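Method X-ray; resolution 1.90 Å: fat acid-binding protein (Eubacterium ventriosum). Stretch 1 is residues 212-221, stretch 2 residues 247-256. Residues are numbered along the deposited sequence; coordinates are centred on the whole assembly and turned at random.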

# COMPACT_ATOMS: atom_id res chain seq x y z
N ASN A 212 24.01 -5.06 -6.03
CA ASN A 212 23.70 -4.73 -7.41
C ASN A 212 22.18 -4.70 -7.63
O ASN A 212 21.49 -5.63 -7.24
CB ASN A 212 24.37 -5.75 -8.34
CG ASN A 212 23.98 -5.56 -9.78
OD1 ASN A 212 23.07 -6.22 -10.28
ND2 ASN A 212 24.69 -4.68 -10.48
N ARG A 213 21.69 -3.64 -8.25
CA ARG A 213 20.26 -3.49 -8.50
C ARG A 213 19.64 -4.73 -9.17
O ARG A 213 18.62 -5.25 -8.72
CB ARG A 213 20.00 -2.26 -9.36
CG ARG A 213 18.54 -2.02 -9.70
CD ARG A 213 17.73 -1.61 -8.47
NE ARG A 213 16.48 -0.94 -8.84
CZ ARG A 213 15.68 -0.32 -7.98
NH1 ARG A 213 15.98 -0.30 -6.69
NH2 ARG A 213 14.56 0.27 -8.41
N ASN A 214 20.26 -5.19 -10.25
CA ASN A 214 19.71 -6.34 -10.98
C ASN A 214 19.71 -7.62 -10.15
O ASN A 214 18.76 -8.40 -10.21
CB ASN A 214 20.43 -6.54 -12.31
CG ASN A 214 19.95 -5.59 -13.39
OD1 ASN A 214 19.00 -4.83 -13.17
ND2 ASN A 214 20.59 -5.61 -14.54
N LYS A 215 20.78 -7.84 -9.39
CA LYS A 215 20.85 -9.01 -8.52
C LYS A 215 19.82 -8.92 -7.39
O LYS A 215 19.22 -9.92 -7.00
CB LYS A 215 22.26 -9.17 -7.95
CG LYS A 215 23.29 -9.68 -8.96
CD LYS A 215 24.70 -9.63 -8.39
CE LYS A 215 25.53 -10.82 -8.85
NZ LYS A 215 25.53 -11.92 -7.84
N LEU A 216 19.62 -7.72 -6.87
CA LEU A 216 18.62 -7.54 -5.82
C LEU A 216 17.22 -7.85 -6.34
O LEU A 216 16.43 -8.47 -5.64
CB LEU A 216 18.67 -6.11 -5.25
CG LEU A 216 19.80 -5.85 -4.25
CD1 LEU A 216 20.20 -4.37 -4.26
CD2 LEU A 216 19.41 -6.30 -2.85
N LYS A 217 16.92 -7.41 -7.56
CA LYS A 217 15.61 -7.69 -8.14
C LYS A 217 15.45 -9.19 -8.37
O LYS A 217 14.35 -9.74 -8.21
CB LYS A 217 15.37 -6.90 -9.43
CG LYS A 217 15.26 -5.40 -9.22
CD LYS A 217 14.97 -4.64 -10.51
CE LYS A 217 16.14 -4.71 -11.50
NZ LYS A 217 15.91 -3.81 -12.66
N ASN A 218 16.53 -9.86 -8.74
CA ASN A 218 16.45 -11.31 -8.88
C ASN A 218 16.21 -12.00 -7.54
O ASN A 218 15.49 -12.99 -7.46
CB ASN A 218 17.70 -11.87 -9.56
CG ASN A 218 17.73 -11.56 -11.05
OD1 ASN A 218 16.69 -11.41 -11.68
ND2 ASN A 218 18.93 -11.44 -11.60
N SER A 219 16.78 -11.46 -6.47
CA SER A 219 16.57 -12.03 -5.14
C SER A 219 15.14 -11.80 -4.67
O SER A 219 14.56 -12.69 -4.05
CB SER A 219 17.54 -11.44 -4.12
OG SER A 219 18.87 -11.76 -4.46
N VAL A 220 14.60 -10.61 -4.94
CA VAL A 220 13.18 -10.35 -4.67
C VAL A 220 12.32 -11.45 -5.29
O VAL A 220 11.45 -12.01 -4.62
CB VAL A 220 12.72 -8.97 -5.18
CG1 VAL A 220 11.19 -8.87 -5.20
CG2 VAL A 220 13.30 -7.85 -4.31
N LEU A 221 12.57 -11.76 -6.56
CA LEU A 221 11.79 -12.78 -7.27
C LEU A 221 11.96 -14.17 -6.66
O LEU A 221 11.01 -14.94 -6.57
CB LEU A 221 12.18 -12.83 -8.75
CG LEU A 221 11.68 -11.69 -9.64
CD1 LEU A 221 12.32 -11.77 -11.02
CD2 LEU A 221 10.17 -11.72 -9.76
N GLU A 247 10.10 2.56 -16.83
CA GLU A 247 10.60 1.57 -17.79
C GLU A 247 11.12 0.34 -17.08
O GLU A 247 10.89 -0.80 -17.52
CB GLU A 247 11.72 2.15 -18.65
CG GLU A 247 11.39 3.45 -19.33
CD GLU A 247 10.03 3.42 -19.99
OE1 GLU A 247 9.67 2.36 -20.56
OE2 GLU A 247 9.32 4.45 -19.93
N GLU A 248 11.85 0.57 -16.00
CA GLU A 248 12.35 -0.51 -15.17
C GLU A 248 11.17 -1.30 -14.65
O GLU A 248 11.18 -2.54 -14.65
CB GLU A 248 13.18 0.03 -14.01
CG GLU A 248 13.78 -1.08 -13.15
CD GLU A 248 14.44 -0.59 -11.87
OE1 GLU A 248 13.94 0.39 -11.28
OE2 GLU A 248 15.45 -1.19 -11.45
N GLY A 249 10.14 -0.59 -14.22
CA GLY A 249 8.92 -1.23 -13.75
C GLY A 249 8.32 -2.18 -14.78
O GLY A 249 8.03 -3.33 -14.47
N PHE A 250 8.12 -1.69 -16.00
CA PHE A 250 7.51 -2.52 -17.04
C PHE A 250 8.38 -3.74 -17.34
O PHE A 250 7.88 -4.84 -17.56
CB PHE A 250 7.29 -1.73 -18.33
CG PHE A 250 6.45 -0.51 -18.15
CD1 PHE A 250 5.31 -0.54 -17.36
CD2 PHE A 250 6.78 0.68 -18.79
CE1 PHE A 250 4.53 0.59 -17.19
CE2 PHE A 250 6.00 1.81 -18.63
CZ PHE A 250 4.87 1.77 -17.82
N GLU A 251 9.69 -3.53 -17.36
CA GLU A 251 10.64 -4.61 -17.62
C GLU A 251 10.61 -5.60 -16.46
O GLU A 251 10.70 -6.81 -16.65
CB GLU A 251 12.05 -4.04 -17.79
CG GLU A 251 13.12 -5.10 -18.05
CD GLU A 251 14.54 -4.57 -17.90
OE1 GLU A 251 14.83 -3.86 -16.91
OE2 GLU A 251 15.39 -4.87 -18.77
N PHE A 252 10.50 -5.07 -15.24
CA PHE A 252 10.40 -5.94 -14.08
C PHE A 252 9.16 -6.82 -14.18
O PHE A 252 9.21 -8.00 -13.84
CB PHE A 252 10.41 -5.13 -12.78
CG PHE A 252 10.43 -5.98 -11.54
CD1 PHE A 252 11.52 -6.81 -11.27
CD2 PHE A 252 9.36 -5.97 -10.65
CE1 PHE A 252 11.54 -7.61 -10.13
CE2 PHE A 252 9.37 -6.77 -9.51
CZ PHE A 252 10.47 -7.59 -9.25
N MSE A 253 8.05 -6.25 -14.66
CA MSE A 253 6.82 -7.01 -14.78
C MSE A 253 7.03 -8.22 -15.68
O MSE A 253 6.39 -9.25 -15.50
CB MSE A 253 5.69 -6.17 -15.35
CG MSE A 253 5.26 -5.02 -14.47
SE MSE A 253 3.95 -3.89 -15.38
CE MSE A 253 4.08 -2.32 -14.20
N LYS A 254 7.89 -8.07 -16.68
CA LYS A 254 8.15 -9.17 -17.60
C LYS A 254 8.94 -10.27 -16.89
O LYS A 254 8.66 -11.45 -17.06
CB LYS A 254 8.89 -8.68 -18.85
CG LYS A 254 8.02 -7.82 -19.77
CD LYS A 254 8.81 -7.34 -20.99
CE LYS A 254 7.91 -6.63 -21.99
NZ LYS A 254 8.65 -6.18 -23.21
N GLU A 255 9.92 -9.85 -16.10
CA GLU A 255 10.74 -10.79 -15.32
C GLU A 255 9.89 -11.54 -14.31
O GLU A 255 10.11 -12.73 -14.07
CB GLU A 255 11.86 -10.06 -14.58
CG GLU A 255 12.80 -9.26 -15.46
CD GLU A 255 13.68 -8.31 -14.66
OE1 GLU A 255 13.98 -8.61 -13.48
OE2 GLU A 255 14.06 -7.26 -15.21
N VAL A 256 8.93 -10.85 -13.70
CA VAL A 256 8.04 -11.48 -12.73
C VAL A 256 7.21 -12.57 -13.41
O VAL A 256 7.13 -13.70 -12.92
CB VAL A 256 7.09 -10.47 -12.07
CG1 VAL A 256 6.01 -11.17 -11.25
CG2 VAL A 256 7.87 -9.47 -11.19
O HOH W 1 13.75 -4.57 -14.20

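Two helices of one chain meet here, 213-221 and 247-256, running in the same general direction with an angle of 43° between them and an axial closest approach of 11.0 Å. They draw together toward their C-terminal ends: the CA atoms of Lys 217 and Phe 252 lie 8.1 Å apart, those of Leu 221 and Val 256 only 6.8 Å. Long charged side chains span the wider end, while apolar groups dominate the narrower one.

Asn 212 caps the N-terminus of the first helix from the position just before it. With chi1 at t, its short amide side chain turns back so that OD1 accepts from Lys 215 N at 2.9 Å, satisfying a backbone NH that has no carbonyl one turn earlier within the helix.

Glu 248 is the polar hub. Its chi1 and chi2 are both t, so the chain is extended and carries the carboxylate across to the first helix. Arg 213, with chi1 t and a bend at chi2 (p), presents the edge of its guanidinium, and the two groups pair in a bidentate salt bridge: NE donates to Glu 248 OE2 at 2.8 Å and NH2 to Glu 248 OE1 at 2.9 Å, both nearly linear. A planar guanidinium suits a carboxylate because two N-H bonds can point at two oxygens at once.

One turn on, Lys 217 adds a second salt bridge, from NZ to Glu 248 OE2 at 2.9 Å. Its m, t, m, t rotamers lead the chain back toward the N-terminal end of its own helix, where NZ also makes a weak hydrogen bond to Asn 214 OD1 at 3.3 Å. NZ further donates to the oxygen of water 1 at 2.8 Å. That water oxygen lies within donating distance of Glu 251 OE1 (3.0 Å) and Glu 255 OE2 (2.9 Å), though it has more acceptors in reach than protons to give. Lysine suits this buried site because its methylenes can pack while its charge is met at the tip: CB lies 4.0 Å from Phe 252 CE1.

Phe 252 leaves its helix sideways, but with chi1 t its ring reaches the first helix. Its broad apolar ring can touch several aliphatic groups at once, shielding them from water: Val 220 CG1 is 4.3 Å from Phe 252 CZ, and Leu 221 CG is 4.1 Å from Phe 252 CE1. Leu 221, in the m,t rotamer, spreads its branches over the second helix: CD2 meets Val 256 CG2 at 3.5 Å, while CD1 lies 4.0 Å from Glu 255 CB, touching the aliphatic base of the acid.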